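Local coordinates for protein NADPH-ferredoxin reductase FprA (Mycobacterium tuberculosis, PDB 1LQT) that transfers electrons between NADP(H) and ferredoxin through its FAD cofactor and may supply electrons to P450 systems, at residues Ser14-Ala19 with Lys69-Pro74; Lys24-Asp27 with Asp33-Val36. All coordinates share one frame; numbering follows the deposited sequence. Where two conformers were deposited one is given.

Interaction 1. Residues Ser14-Ala19 with Lys69-Pro74; sequences SAFFAA and KTAEDP. With FAD (flavin-adenine dinucleotide), chain H.
F16 presents the edge of its ring to T70 and A71. Two methyl groups lie there, both near the ring plane. T70 CG2 is 4.2 Å from F16 CD1, and A71 CB is 4.3 Å from F16 CE1. The F16 and T70 side chains run alongside one another in roughly opposite senses. With chi1 at -68°, T70 directs its CG2 methyl at segment 14-19, where it also meets A19 CB at 4.0 Å. T70 OG1 reaches a water at 2.8 Å. That water donates to F16 O, so the two helices are also joined by a polar bridge. T70 OG1 has a further weak bond to Q66 O. The ring of F16 stacks with that of F67, and M38 of strand 34-40 also touches it. At the start of segment 14-19, S14 holds the FAD phosphate oxygen O1P twice, through its backbone N at 3.0 Å and its OG at 2.7 Å. This grip by the N-terminal turn of helix 13-28 is consistent with the GxGxxA dinucleotide-binding motif of a Rossmann fold, to which A15 would belong.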
loop_
_atom_site.group_PDB
_atom_site.type_symbol
_atom_site.label_atom_id
_atom_site.label_comp_id
_atom_site.label_asym_id
_atom_site.label_seq_id
_atom_site.Cartn_x
_atom_site.Cartn_y
_atom_site.Cartn_z
ATOM N N SER A 14 10.668 1.441 1.770
ATOM C CA SER A 14 11.409 2.622 2.191
ATOM C C SER A 14 12.348 2.296 3.355
ATOM O O SER A 14 13.473 2.777 3.379
ATOM C CB SER A 14 10.476 3.796 2.495
ATOM O OG SER A 14 9.716 3.642 3.668
ATOM N N ALA A 15 11.898 1.459 4.271
ATOM C CA ALA A 15 12.735 0.996 5.372
ATOM C C ALA A 15 13.968 0.263 4.870
ATOM O O ALA A 15 15.079 0.505 5.334
ATOM C CB ALA A 15 11.929 0.104 6.277
ATOM N N PHE A 16 13.763 -0.677 3.948
ATOM C CA PHE A 16 14.889 -1.457 3.441
ATOM C C PHE A 16 15.838 -0.673 2.576
ATOM O O PHE A 16 17.061 -0.905 2.611
ATOM C CB PHE A 16 14.417 -2.739 2.746
ATOM C CG PHE A 16 14.267 -3.863 3.704
ATOM C CD1 PHE A 16 15.401 -4.526 4.164
ATOM C CD2 PHE A 16 13.026 -4.269 4.180
ATOM C CE1 PHE A 16 15.286 -5.554 5.080
ATOM C CE2 PHE A 16 12.939 -5.279 5.102
ATOM C CZ PHE A 16 14.056 -5.907 5.550
ATOM N N PHE A 17 15.325 0.287 1.810
ATOM C CA PHE A 17 16.208 1.158 1.059
ATOM C C PHE A 17 17.013 2.047 2.015
ATOM O O PHE A 17 18.214 2.247 1.823
ATOM C CB PHE A 17 15.430 1.992 0.044
ATOM C CG PHE A 17 14.828 1.179 -1.115
ATOM C CD1 PHE A 17 15.532 0.212 -1.787
ATOM C CD2 PHE A 17 13.547 1.451 -1.542
ATOM C CE1 PHE A 17 14.959 -0.477 -2.820
ATOM C CE2 PHE A 17 13.002 0.752 -2.603
ATOM C CZ PHE A 17 13.706 -0.183 -3.224
ATOM N N ALA A 18 16.373 2.526 3.067
ATOM C CA ALA A 18 17.101 3.312 4.064
ATOM C C ALA A 18 18.202 2.470 4.712
ATOM O O ALA A 18 19.319 2.927 4.890
ATOM C CB ALA A 18 16.144 3.854 5.106
ATOM N N ALA A 19 17.850 1.233 5.081
ATOM C CA ALA A 19 18.833 0.346 5.697
ATOM C C ALA A 19 20.026 0.155 4.785
ATOM O O ALA A 19 21.185 0.242 5.217
ATOM C CB ALA A 19 18.202 -0.986 6.044
ATOM N N LYS A 69 18.818 -9.882 1.249
ATOM C CA LYS A 69 20.257 -9.730 1.201
ATOM C C LYS A 69 20.714 -8.662 2.192
ATOM O O LYS A 69 21.690 -8.861 2.895
ATOM C CB LYS A 69 20.697 -9.389 -0.219
ATOM C CG LYS A 69 22.207 -9.351 -0.414
ATOM C CD LYS A 69 22.597 -9.178 -1.873
ATOM C CE LYS A 69 24.045 -8.756 -2.004
ATOM N NZ LYS A 69 24.914 -9.735 -1.313
ATOM N N THR A 70 19.989 -7.549 2.298
ATOM C CA THR A 70 20.330 -6.545 3.287
ATOM C C THR A 70 20.234 -7.143 4.694
ATOM O O THR A 70 21.095 -6.924 5.540
ATOM C CB THR A 70 19.398 -5.354 3.126
ATOM O OG1 THR A 70 19.692 -4.719 1.882
ATOM C CG2 THR A 70 19.585 -4.320 4.245
ATOM N N ALA A 71 19.162 -7.897 4.941
ATOM C CA ALA A 71 18.931 -8.481 6.247
ATOM C C ALA A 71 19.986 -9.512 6.638
ATOM O O ALA A 71 20.137 -9.794 7.831
ATOM C CB ALA A 71 17.531 -9.049 6.338
ATOM N N GLU A 72 20.729 -10.046 5.677
ATOM C CA GLU A 72 21.808 -10.984 5.988
ATOM C C GLU A 72 22.998 -10.283 6.631
ATOM O O GLU A 72 23.848 -10.924 7.202
ATOM C CB GLU A 72 22.323 -11.679 4.725
ATOM C CG GLU A 72 21.456 -12.800 4.209
ATOM C CD GLU A 72 21.346 -13.899 5.231
ATOM O OE1 GLU A 72 20.281 -14.016 5.888
ATOM O OE2 GLU A 72 22.336 -14.667 5.395
ATOM N N ASP A 73 23.071 -8.965 6.546
ATOM C CA ASP A 73 24.206 -8.263 7.094
ATOM C C ASP A 73 24.245 -8.435 8.598
ATOM O O ASP A 73 23.240 -8.259 9.251
ATOM C CB ASP A 73 24.081 -6.781 6.759
ATOM C CG ASP A 73 25.365 -6.050 6.899
ATOM O OD1 ASP A 73 25.865 -5.956 8.042
ATOM O OD2 ASP A 73 25.928 -5.530 5.901
ATOM N N PRO A 74 25.405 -8.797 9.162
ATOM C CA PRO A 74 25.480 -8.958 10.604
ATOM C C PRO A 74 25.184 -7.699 11.412
ATOM O O PRO A 74 24.905 -7.794 12.597
ATOM C CB PRO A 74 26.931 -9.434 10.823
ATOM C CG PRO A 74 27.644 -8.991 9.698
ATOM C CD PRO A 74 26.681 -9.144 8.526
HETATM P PA FAD H . 4.851 0.170 3.356
HETATM O O1A FAD H . 3.419 0.363 3.650
HETATM O O2A FAD H . 5.269 -0.755 2.273
HETATM O O5B FAD H . 5.586 -0.330 4.686
HETATM C C5B FAD H . 5.248 0.252 5.952
HETATM C C4B FAD H . 5.629 -0.772 7.013
HETATM O O4B FAD H . 5.579 -0.107 8.273
HETATM C C3B FAD H . 4.673 -1.968 7.100
HETATM O O3B FAD H . 5.359 -3.198 7.139
HETATM C C2B FAD H . 3.901 -1.684 8.361
HETATM O O2B FAD H . 3.338 -2.806 9.002
HETATM C C1B FAD H . 4.955 -0.962 9.210
HETATM N N9A FAD H . 4.415 -0.141 10.286
HETATM C C8A FAD H . 3.405 0.775 10.179
HETATM N N7A FAD H . 3.153 1.376 11.335
HETATM C C5A FAD H . 4.022 0.790 12.235
HETATM C C6A FAD H . 4.214 0.998 13.602
HETATM N N6A FAD H . 3.560 1.903 14.314
HETATM N N1A FAD H . 5.178 0.251 14.207
HETATM C C2A FAD H . 5.898 -0.640 13.474
HETATM N N3A FAD H . 5.768 -0.885 12.164
HETATM C C4A FAD H . 4.816 -0.144 11.588
HETATM N N1 FAD H . 4.319 -0.703 -6.335
HETATM C C2 FAD H . 4.905 -1.346 -7.384
HETATM O O2 FAD H . 6.014 -1.034 -7.773
HETATM N N3 FAD H . 4.203 -2.354 -8.026
HETATM C C4 FAD H . 2.983 -2.812 -7.622
HETATM O O4 FAD H . 2.419 -3.754 -8.223
HETATM C C4X FAD H . 2.410 -2.182 -6.512
HETATM N N5 FAD H . 1.191 -2.598 -6.025
HETATM C C5X FAD H . 0.624 -1.945 -4.961
HETATM C C6 FAD H . -0.604 -2.338 -4.490
HETATM C C7 FAD H . -1.252 -1.664 -3.470
HETATM C C7M FAD H . -2.589 -2.142 -2.974
HETATM C C8 FAD H . -0.605 -0.569 -2.885
HETATM C C8M FAD H . -1.271 0.216 -1.789
HETATM C C9 FAD H . 0.652 -0.171 -3.335
HETATM C C9A FAD H . 1.282 -0.846 -4.372
HETATM N N10 FAD H . 2.534 -0.450 -4.854
HETATM C C10 FAD H . 3.108 -1.126 -5.901
HETATM C "C1'" FAD H . 3.299 0.669 -4.230
HETATM C "C2'" FAD H . 4.180 0.171 -3.086
HETATM O "O2'" FAD H . 3.410 -0.685 -2.279
HETATM C "C3'" FAD H . 4.686 1.371 -2.262
HETATM O "O3'" FAD H . 5.494 2.228 -3.062
HETATM C "C4'" FAD H . 5.601 1.019 -1.089
HETATM O "O4'" FAD H . 5.225 -0.215 -0.485
HETATM C "C5'" FAD H . 5.585 2.137 -0.045
HETATM O "O5'" FAD H . 6.623 1.795 0.882
HETATM P P FAD H . 6.684 2.293 2.387
HETATM O O1P FAD H . 7.937 1.700 2.908
HETATM O O2P FAD H . 6.502 3.770 2.524
HETATM O O3P FAD H . 5.420 1.667 3.111
HETATM O O HOH W 1 17.519 -3.287 0.968
#

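Interaction 2. Residues Lys24-Asp27 with Asp33-Val36; sequences KAAD and DMAV
The flat group that meets A26 is the peptide linking D33 to M34. A26 CB stands above its plane but beyond the margin formed by D33 CA and M34 N, on the side opposite the carbonyl oxygen. A26 CB is 4.0 Å from M34 N and 4.1 Å from D33 CA. The backbone here is tied to strand 4-9: D33 and A35 are both hydrogen-bonded to the backbone of Y4. D33 CB points away from the helix, and D33 meets A26 through its CA.

M34 points the other way. Its side chain leaves the strand toward the helix and runs alongside the A26 methyl. M34 CG is 4.0 Å from A26 CB, and M34 CB is 4.1 Å from it. CG stands beside the backbone N (chi1 -79°), close to the rim where A26 sits. The chain then bends at chi2 (-72°). This carries the sulfur away from A26. The M34 side chain also packs against L22 of the same helix, Y4 and I6 of the neighbouring strand and I383 of helix 370-391. M34 was deposited in two conformers, and these torsions belong to one of them.

R75 also touches A26, and it forms a salt bridge with D27 OD1. The contact joins the C-terminal end of helix 13-28 to the start of strand 34-40, within the beta-alpha-beta unit that begins with strand 4-9. The A26 and D33 CA atoms come within 4.9 Å.

No hydrogen bond crosses between the segments. The contact is made by van der Waals packing of a methyl against the rim of a peptide and an aliphatic chain. Contact of this kind has little directional preference, and the directional bonds of this strand are the backbone ones to its neighbours.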
loop_
_atom_site.group_PDB
_atom_site.type_symbol
_atom_site.label_atom_id
_atom_site.label_comp_id
_atom_site.label_asym_id
_atom_site.label_seq_id
_atom_site.Cartn_x
_atom_site.Cartn_y
_atom_site.Cartn_z
ATOM N N LYS A 24 25.651 1.092 3.282
ATOM C CA LYS A 24 26.527 1.522 2.193
ATOM C C LYS A 24 27.414 2.696 2.593
ATOM O O LYS A 24 28.587 2.727 2.266
ATOM C CB LYS A 24 25.717 1.882 0.951
ATOM C CG LYS A 24 26.543 2.370 -0.228
ATOM C CD LYS A 24 25.639 2.774 -1.388
ATOM C CE LYS A 24 24.718 3.962 -1.076
ATOM N NZ LYS A 24 23.674 4.141 -2.114
ATOM N N ALA A 25 26.836 3.650 3.303
ATOM C CA ALA A 25 27.613 4.773 3.809
ATOM C C ALA A 25 28.763 4.259 4.687
ATOM O O ALA A 25 29.912 4.700 4.541
ATOM C CB ALA A 25 26.736 5.713 4.572
ATOM N N ALA A 26 28.462 3.373 5.614
ATOM C CA ALA A 26 29.501 2.793 6.447
ATOM C C ALA A 26 30.555 2.060 5.612
ATOM O O ALA A 26 31.770 2.211 5.841
ATOM C CB ALA A 26 28.910 1.882 7.462
ATOM N N ASP A 27 30.095 1.305 4.624
ATOM C CA ASP A 27 31.030 0.510 3.846
ATOM C C ASP A 27 31.977 1.351 3.024
ATOM O O ASP A 27 33.070 0.900 2.664
ATOM C CB ASP A 27 30.277 -0.422 2.905
ATOM C CG ASP A 27 29.546 -1.529 3.613
ATOM O OD1 ASP A 27 29.837 -1.804 4.791
ATOM O OD2 ASP A 27 28.683 -2.202 3.012
ATOM N N ASP A 33 30.744 3.650 11.172
ATOM C CA ASP A 33 30.202 2.311 11.309
ATOM C C ASP A 33 28.729 2.417 11.685
ATOM O O ASP A 33 28.325 3.394 12.302
ATOM C CB ASP A 33 30.991 1.539 12.371
ATOM C CG ASP A 33 32.498 1.684 12.198
ATOM O OD1 ASP A 33 33.007 1.209 11.195
ATOM O OD2 ASP A 33 33.253 2.291 13.009
ATOM N N MET A 34 27.955 1.409 11.315
ATOM C CA MET A 34 26.513 1.432 11.466
ATOM C C MET A 34 25.988 0.117 12.014
ATOM O O MET A 34 26.467 -0.962 11.680
ATOM C CB MET A 34 25.803 1.698 10.137
ATOM C CG MET A 34 25.795 3.148 9.697
ATOM S SD MET A 34 24.726 4.249 10.642
ATOM C CE MET A 34 25.144 5.762 9.770
ATOM N N ALA A 35 24.958 0.221 12.834
ATOM C CA ALA A 35 24.160 -0.903 13.326
ATOM C C ALA A 35 22.721 -0.463 13.086
ATOM O O ALA A 35 22.342 0.635 13.482
ATOM C CB ALA A 35 24.404 -1.145 14.791
ATOM N N VAL A 36 21.924 -1.327 12.478
ATOM C CA VAL A 36 20.535 -1.036 12.146
ATOM C C VAL A 36 19.599 -2.060 12.768
ATOM O O VAL A 36 19.753 -3.249 12.532
ATOM C CB VAL A 36 20.367 -1.067 10.612
ATOM C CG1 VAL A 36 18.887 -0.897 10.211
ATOM C CG2 VAL A 36 21.244 -0.051 9.944
#

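Both interactions use helix 13-28. Interaction 1 takes its N-terminal part, beside FAD, and interaction 2 its C-terminal part, away from the annotated sites. Their centres are about 11 Å apart, and A19 CB of the first packs on V36 CG1 of the second at 4.2 Å. Each is partly buried. In interaction 1 the helix side is buried and the facing residues are partly exposed. In interaction 2 the strand gives the buried residue, M34, next to exposed D33. Interaction 1 joins helix to helix and adds a water bridge to its packing. Interaction 2 joins the helix to the start of the strand by packing alone, on backbone as well as on M34. R75 links the two regions through salt bridges to D73 and D27.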